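Local coordinates for protein phosphatase 2C (Toxoplasma gondii, PDB 3D8K), which probably removes phosphate from phosphoserine and phosphothreonine residues of other proteins, as a manganese-dependent phosphatase of the PP2C family, at residues C[32-37]-C[53-58]; C[104-109]-C[174-179]; C[270-275]-C[314-319]. All blocks are in the same frame, centred on the assembly; numbering follows the deposited sequence.

Overall arrangement
All three contacts lie at one end of the PP2C sandwich. Contact 1 is the open end of the hairpin 35-41/48-55, contact 2 bridges the sheet of that hairpin to the second sheet, and contact 3 folds a loop of the latter onto strand 316-322. The centre of contact 1 is about 9 Å from that of contact 2 and about 11 Å from that of contact 3. Asp-55 O probably accepts a hydrogen bond from Ser-106 N at 2.7 Å; Asp-33 N meets Asn-315 OD1 at 2.9 Å, and Asp-34 OD1 meets Ser-317 OG at 2.8 Å. In PP2C relatives the catalytic metals bind at this end, near the positions of Asp-55, Ala-270 and Lys-314.

Contact 1 (C[32-37]-C[53-58]); sequences SDDVVV and MFDGFQ
Met-53, a selenomethionine, bends at its third torsion (chi3 -106°), and this carries CE back across the hairpin to Val-36 CB at 4.0 Å. On the reverse face, Phe-54 holds CG anti to its own carbonyl carbon (chi1 -62°). The CE2 atom of the Phe-54 ring lies 4.1 Å from Val-37 CG2, the methyl arriving at the ring's edge near its plane. The frame is the antiparallel hairpin of strands 35-41 and 48-55, part of the PP2C sandwich. Val-35 and Phe-54 form the hydrogen-bonded pair, with Val-35 N giving to Phe-54 O at 2.9 Å and Phe-54 N giving to Val-35 O at 2.8 Å. Val-36 and Met-53 are the next, non-hydrogen-bonded pair. The face bearing Val-35 and Phe-54 is covered by helix 61-74, which presents Met-64, Leu-66 and Ala-67 to them. Past the last bridge come the acidic residues. Asp-55 belongs to an Asp-Gly pair of the kind that carries a metal ligand in PP2C enzymes. Asp-34 OD1 is hydrogen-bonded to Ser-317 OG, while Asp-55 OD1 has a weak hydrogen bond from Asn-315 ND2. These bonds probably ease the closeness of two like charges: the carboxylate planes are 48° apart, and Asp-55 OD1 lies 3.6 Å from Asp-34 CB and 3.9 Å from Asp-34 OD1.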
# COMPACT_ATOMS: atom_id res chain seq x y z
N SER C 32 -3.92 -5.86 41.52
CA SER C 32 -3.46 -6.00 40.14
C SER C 32 -4.64 -6.34 39.24
O SER C 32 -4.52 -7.15 38.33
CB SER C 32 -2.42 -7.12 40.05
OG SER C 32 -2.96 -8.37 40.46
N ASP C 33 -5.77 -5.69 39.51
CA ASP C 33 -7.01 -5.93 38.79
C ASP C 33 -7.25 -5.10 37.53
O ASP C 33 -8.05 -5.48 36.69
CB ASP C 33 -8.21 -5.72 39.72
CG ASP C 33 -8.26 -6.71 40.87
OD1 ASP C 33 -9.10 -6.51 41.78
OD2 ASP C 33 -7.46 -7.68 40.87
N ASP C 34 -6.56 -3.97 37.39
CA ASP C 34 -6.79 -3.11 36.24
C ASP C 34 -5.90 -3.32 35.03
O ASP C 34 -4.76 -3.75 35.13
CB ASP C 34 -6.77 -1.64 36.67
CG ASP C 34 -5.53 -1.28 37.46
OD1 ASP C 34 -5.56 -0.23 38.14
OD2 ASP C 34 -4.54 -2.04 37.39
N VAL C 35 -6.44 -2.99 33.86
CA VAL C 35 -5.74 -3.12 32.60
C VAL C 35 -5.95 -1.82 31.84
O VAL C 35 -6.99 -1.18 31.95
CB VAL C 35 -6.33 -4.28 31.78
CG1 VAL C 35 -5.40 -4.63 30.62
CG2 VAL C 35 -6.55 -5.49 32.68
N VAL C 36 -4.95 -1.42 31.06
CA VAL C 36 -5.08 -0.18 30.31
C VAL C 36 -4.68 -0.28 28.86
O VAL C 36 -3.65 -0.87 28.54
CB VAL C 36 -4.30 0.99 30.97
CG1 VAL C 36 -3.63 0.49 32.24
CG2 VAL C 36 -3.31 1.59 29.99
N VAL C 37 -5.53 0.26 28.01
CA VAL C 37 -5.28 0.30 26.58
C VAL C 37 -4.64 1.66 26.41
O VAL C 37 -5.34 2.67 26.25
CB VAL C 37 -6.59 0.28 25.78
CG1 VAL C 37 -6.27 0.20 24.29
CG2 VAL C 37 -7.45 -0.88 26.20
N MSE C 53 -9.39 2.33 29.92
CA MSE C 53 -8.96 1.93 31.25
C MSE C 53 -10.01 1.05 31.92
O MSE C 53 -11.19 1.41 32.01
CB MSE C 53 -8.72 3.18 32.08
CG MSE C 53 -7.86 2.93 33.25
SE MSE C 53 -7.09 4.63 33.73
CE MSE C 53 -5.27 4.30 33.05
N PHE C 54 -9.59 -0.11 32.39
CA PHE C 54 -10.51 -1.03 33.02
C PHE C 54 -10.05 -1.37 34.43
O PHE C 54 -9.02 -1.99 34.63
CB PHE C 54 -10.62 -2.27 32.15
CG PHE C 54 -11.16 -1.99 30.78
CD1 PHE C 54 -12.52 -1.76 30.60
CD2 PHE C 54 -10.30 -1.91 29.68
CE1 PHE C 54 -13.02 -1.45 29.34
CE2 PHE C 54 -10.79 -1.60 28.42
CZ PHE C 54 -12.15 -1.37 28.25
N ASP C 55 -10.82 -0.93 35.42
CA ASP C 55 -10.48 -1.21 36.80
C ASP C 55 -11.48 -2.22 37.35
O ASP C 55 -12.65 -1.90 37.58
CB ASP C 55 -10.50 0.09 37.62
CG ASP C 55 -10.10 -0.13 39.06
OD1 ASP C 55 -9.17 -0.93 39.29
OD2 ASP C 55 -10.71 0.51 39.95
N GLY C 56 -11.01 -3.45 37.56
CA GLY C 56 -11.90 -4.50 38.04
C GLY C 56 -12.00 -4.75 39.53
O GLY C 56 -11.00 -4.69 40.25
N PHE C 57 -13.21 -5.01 40.02
CA PHE C 57 -13.36 -5.28 41.44
C PHE C 57 -13.28 -6.77 41.74
O PHE C 57 -14.03 -7.59 41.20
CB PHE C 57 -14.64 -4.70 42.03
CG PHE C 57 -15.78 -4.62 41.08
CD1 PHE C 57 -15.82 -3.63 40.10
CD2 PHE C 57 -16.87 -5.47 41.23
CE1 PHE C 57 -16.93 -3.48 39.28
CE2 PHE C 57 -17.99 -5.33 40.42
CZ PHE C 57 -18.02 -4.34 39.44
N GLN C 58 -12.31 -7.08 42.60
CA GLN C 58 -12.00 -8.44 43.02
C GLN C 58 -12.08 -9.43 41.88
O GLN C 58 -13.03 -10.21 41.72
CB GLN C 58 -12.87 -8.80 44.21
CG GLN C 58 -12.48 -7.96 45.43
CD GLN C 58 -10.99 -7.59 45.44
OE1 GLN C 58 -10.51 -6.83 44.58
NE2 GLN C 58 -10.24 -8.12 46.41

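Contact 2 (C[104-109]-C[174-179]); sequences GSSALI and GNSRCV
Ser-106, which packs across the contact on Gly-174 and Asn-175, grips Asp-55 O twice, through its backbone N and, weakly, through its OG. Its own carbonyl is taken up by the hydroxyl before it: Ser-105 OG donates to Ser-106 O at 2.9 Å, tilted 25° from the carbonyl plane. Across the contact itself there is no hydrogen bond; two sheets of the sandwich meet here by packing. Ser-106 CB sits 3.8 Å from Gly-174 CA, packing directly on the glycine's alpha carbon. Ser-106 OG points between the backbone N and the carbonyl carbon (chi1 76°) and has Ser-176 OG at 3.8 Å. Two residues further along the strand, Leu-108 is extended, with CD1 anti along the chain (chi2 -167°). That methyl carries the apolar contact with Cys-178: it rests against Ser-176 CB and Cys-178 CB, each at 3.8 Å, and lies 3.6 Å from Arg-177 O. Gly-174 to Arg-177 spell Gly-Asn-Ser-Arg, close to the Gly-Asp-Ser-Arg common in PP2C sequences. Here the chain leaves strand 165-173, the neighbour of 106-115, and crosses into strand 177-182 of the other sheet; strand 48-55 flanks 106-115 on its other edge, and helix 279-288 covers Arg-177 and Val-179.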
# COMPACT_ATOMS: atom_id res chain seq x y z
N GLY C 104 -16.98 -7.95 37.51
CA GLY C 104 -16.18 -6.96 38.20
C GLY C 104 -15.27 -6.05 37.40
O GLY C 104 -14.11 -6.40 37.15
N SER C 105 -15.76 -4.88 36.99
CA SER C 105 -14.94 -3.90 36.26
C SER C 105 -15.59 -2.60 35.78
O SER C 105 -16.65 -2.60 35.14
CB SER C 105 -14.20 -4.56 35.09
OG SER C 105 -13.51 -3.57 34.36
N SER C 106 -14.90 -1.49 36.09
CA SER C 106 -15.34 -0.16 35.69
C SER C 106 -14.66 0.09 34.37
O SER C 106 -13.78 -0.67 33.96
CB SER C 106 -14.85 0.90 36.66
OG SER C 106 -13.48 1.14 36.45
N ALA C 107 -15.05 1.16 33.72
CA ALA C 107 -14.49 1.49 32.44
C ALA C 107 -14.41 2.99 32.20
O ALA C 107 -15.21 3.77 32.73
CB ALA C 107 -15.30 0.85 31.34
N LEU C 108 -13.43 3.36 31.41
CA LEU C 108 -13.22 4.75 31.03
C LEU C 108 -12.60 4.69 29.65
O LEU C 108 -11.50 4.14 29.47
CB LEU C 108 -12.28 5.42 32.01
CG LEU C 108 -12.41 6.94 32.07
CD1 LEU C 108 -11.21 7.48 32.83
CD2 LEU C 108 -12.46 7.55 30.67
N ILE C 109 -13.30 5.23 28.67
CA ILE C 109 -12.79 5.22 27.31
C ILE C 109 -12.64 6.62 26.76
O ILE C 109 -13.54 7.44 26.87
CB ILE C 109 -13.70 4.41 26.38
CG1 ILE C 109 -13.94 3.02 26.98
CG2 ILE C 109 -13.06 4.33 25.01
CD1 ILE C 109 -14.67 2.06 26.06
N GLY C 174 -18.14 4.11 35.81
CA GLY C 174 -17.49 3.61 37.01
C GLY C 174 -16.89 4.73 37.83
O GLY C 174 -17.28 5.89 37.71
N ASN C 175 -15.90 4.39 38.65
CA ASN C 175 -15.27 5.38 39.51
C ASN C 175 -13.93 5.92 39.02
O ASN C 175 -13.21 6.54 39.79
CB ASN C 175 -15.11 4.80 40.91
CG ASN C 175 -14.34 3.49 40.92
OD1 ASN C 175 -14.01 2.92 39.87
ND2 ASN C 175 -14.05 2.99 42.12
N SER C 176 -13.59 5.70 37.76
CA SER C 176 -12.33 6.23 37.26
C SER C 176 -12.53 7.70 36.95
O SER C 176 -13.67 8.17 36.82
CB SER C 176 -11.86 5.49 36.01
OG SER C 176 -11.33 4.22 36.34
N ARG C 177 -11.43 8.44 36.86
CA ARG C 177 -11.50 9.87 36.60
C ARG C 177 -10.64 10.29 35.43
O ARG C 177 -9.60 9.69 35.16
CB ARG C 177 -11.13 10.65 37.86
CG ARG C 177 -11.80 10.08 39.09
CD ARG C 177 -11.73 10.98 40.30
NE ARG C 177 -12.85 11.93 40.34
CZ ARG C 177 -13.35 12.45 41.46
NH1 ARG C 177 -12.82 12.11 42.63
NH2 ARG C 177 -14.36 13.30 41.41
N CYS C 178 -11.09 11.32 34.73
CA CYS C 178 -10.40 11.81 33.55
C CYS C 178 -10.42 13.34 33.55
O CYS C 178 -11.49 13.94 33.55
CB CYS C 178 -11.11 11.26 32.32
SG CYS C 178 -10.40 11.74 30.77
N VAL C 179 -9.25 13.97 33.54
CA VAL C 179 -9.22 15.43 33.56
C VAL C 179 -8.44 16.08 32.42
O VAL C 179 -7.49 15.50 31.89
CB VAL C 179 -8.63 15.96 34.89
CG1 VAL C 179 -9.23 15.19 36.04
CG2 VAL C 179 -7.13 15.85 34.88

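Contact 3 (C[270-275]-C[314-319]); sequences AGAFAH and KNISTF
Ile-316 lays its CG2 branch over the backbone of Ala-272, 3.8 Å from Ala-272 CA and 4.0 Å from Ala-272 N. The other branch follows the chain back towards Gly-271: with CG1 beside its own backbone N (chi1 -57°), Ile-316 CG1 comes 4.1 Å from Gly-271 C. The isoleucine thus straddles the start of a type I beta turn, Gly-271 to Ala-274, closed by Ala-274 N giving to Gly-271 O at 3.0 Å. Ala-272 CB packs beside the following strand residues, 3.8 Å from Ser-317 O and 4.0 Å from Thr-318 CG2. Thr-318 sets OG1 between its backbone N and carbonyl carbon (chi1 66°), hydrogen-bonded to Ala-300 O of helix 296-309, while CG2 meets the alanine. Gly-271 approaches Asn-315, just ahead of strand 316-322, through its alpha carbon: Gly-271 CA stands 3.5 Å from Asn-315 O, with an angle of 164° at the hydrogen, a CA-H...O contact. The turn is part of the loop that leaves strand 264-268, the sheet neighbour of 316-322, and leads into helix 279-288; Ile-316 and Thr-318 also touch helix 296-309. The amide of Asn-315 is engaged with contact 1, OD1 accepting Asp-33 N. Apolar packing and one CA-H...O contact make the join, with no hydrogen bond between the two segments. In many PP2C enzymes the loop and the strand each bring an aspartate to the metals, in Asp-Gly and Asp-Asn pairs; the equivalents here appear to be Ala-270 and Lys-314, which would leave this side without those carboxylate ligands, consistent with altered metal binding.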
# COMPACT_ATOMS: atom_id res chain seq x y z
N ALA C 270 -9.52 4.66 40.20
CA ALA C 270 -9.97 5.26 41.46
C ALA C 270 -8.84 5.34 42.47
O ALA C 270 -8.82 6.21 43.32
CB ALA C 270 -11.11 4.46 42.03
N GLY C 271 -7.89 4.41 42.37
CA GLY C 271 -6.77 4.40 43.29
C GLY C 271 -5.84 5.59 43.10
O GLY C 271 -5.37 6.17 44.07
N ALA C 272 -5.58 5.94 41.85
CA ALA C 272 -4.70 7.06 41.54
C ALA C 272 -5.11 8.32 42.29
O ALA C 272 -4.27 9.01 42.85
CB ALA C 272 -4.69 7.32 40.04
N PHE C 273 -6.41 8.60 42.31
CA PHE C 273 -6.89 9.81 42.96
C PHE C 273 -7.47 9.55 44.34
O PHE C 273 -8.07 10.43 44.95
CB PHE C 273 -7.94 10.48 42.07
CG PHE C 273 -7.52 10.65 40.64
CD1 PHE C 273 -8.42 11.15 39.70
CD2 PHE C 273 -6.24 10.32 40.22
CE1 PHE C 273 -8.05 11.31 38.37
CE2 PHE C 273 -5.86 10.48 38.88
CZ PHE C 273 -6.77 10.98 37.96
N ALA C 274 -7.25 8.34 44.84
CA ALA C 274 -7.77 7.89 46.12
C ALA C 274 -7.85 8.83 47.33
O ALA C 274 -8.92 8.96 47.92
CB ALA C 274 -7.04 6.64 46.54
N HIS C 275 -6.75 9.47 47.70
CA HIS C 275 -6.76 10.32 48.90
C HIS C 275 -6.71 11.84 48.82
O HIS C 275 -5.69 12.45 49.13
CB HIS C 275 -5.65 9.87 49.85
CG HIS C 275 -5.89 8.54 50.49
ND1 HIS C 275 -6.01 7.38 49.76
CD2 HIS C 275 -5.98 8.18 51.79
CE1 HIS C 275 -6.17 6.36 50.58
NE2 HIS C 275 -6.15 6.81 51.82
N LYS C 314 -6.33 0.37 47.14
CA LYS C 314 -6.66 -0.46 46.00
C LYS C 314 -5.41 -0.45 45.11
O LYS C 314 -4.31 -0.15 45.59
CB LYS C 314 -7.84 0.18 45.27
CG LYS C 314 -8.72 -0.76 44.44
CD LYS C 314 -10.04 -0.07 44.11
CE LYS C 314 -10.96 -0.93 43.27
NZ LYS C 314 -12.27 -0.25 43.02
N ASN C 315 -5.56 -0.80 43.84
CA ASN C 315 -4.43 -0.78 42.92
C ASN C 315 -4.37 0.61 42.25
O ASN C 315 -5.31 1.39 42.36
CB ASN C 315 -4.57 -1.90 41.88
CG ASN C 315 -6.00 -2.10 41.42
OD1 ASN C 315 -6.33 -3.13 40.82
ND2 ASN C 315 -6.86 -1.11 41.67
N ILE C 316 -3.26 0.92 41.59
CA ILE C 316 -3.09 2.23 40.97
C ILE C 316 -2.63 2.22 39.51
O ILE C 316 -1.65 1.56 39.15
CB ILE C 316 -2.08 3.08 41.80
CG1 ILE C 316 -2.56 3.19 43.25
CG2 ILE C 316 -1.92 4.47 41.19
CD1 ILE C 316 -1.54 3.81 44.18
N SER C 317 -3.33 2.95 38.66
CA SER C 317 -2.96 3.03 37.26
C SER C 317 -3.18 4.44 36.73
O SER C 317 -4.19 5.08 37.01
CB SER C 317 -3.75 2.03 36.44
OG SER C 317 -3.35 0.72 36.79
N THR C 318 -2.22 4.91 35.95
CA THR C 318 -2.29 6.26 35.41
C THR C 318 -2.03 6.33 33.91
O THR C 318 -1.38 5.45 33.33
CB THR C 318 -1.30 7.18 36.15
OG1 THR C 318 0.04 6.76 35.87
CG2 THR C 318 -1.54 7.11 37.65
N PHE C 319 -2.55 7.39 33.31
CA PHE C 319 -2.39 7.63 31.89
C PHE C 319 -2.36 9.11 31.58
O PHE C 319 -3.14 9.89 32.13
CB PHE C 319 -3.53 6.99 31.11
CG PHE C 319 -3.69 7.56 29.72
CD1 PHE C 319 -2.89 7.11 28.68
CD2 PHE C 319 -4.61 8.56 29.46
CE1 PHE C 319 -3.02 7.67 27.41
CE2 PHE C 319 -4.74 9.11 28.19
CZ PHE C 319 -3.94 8.67 27.17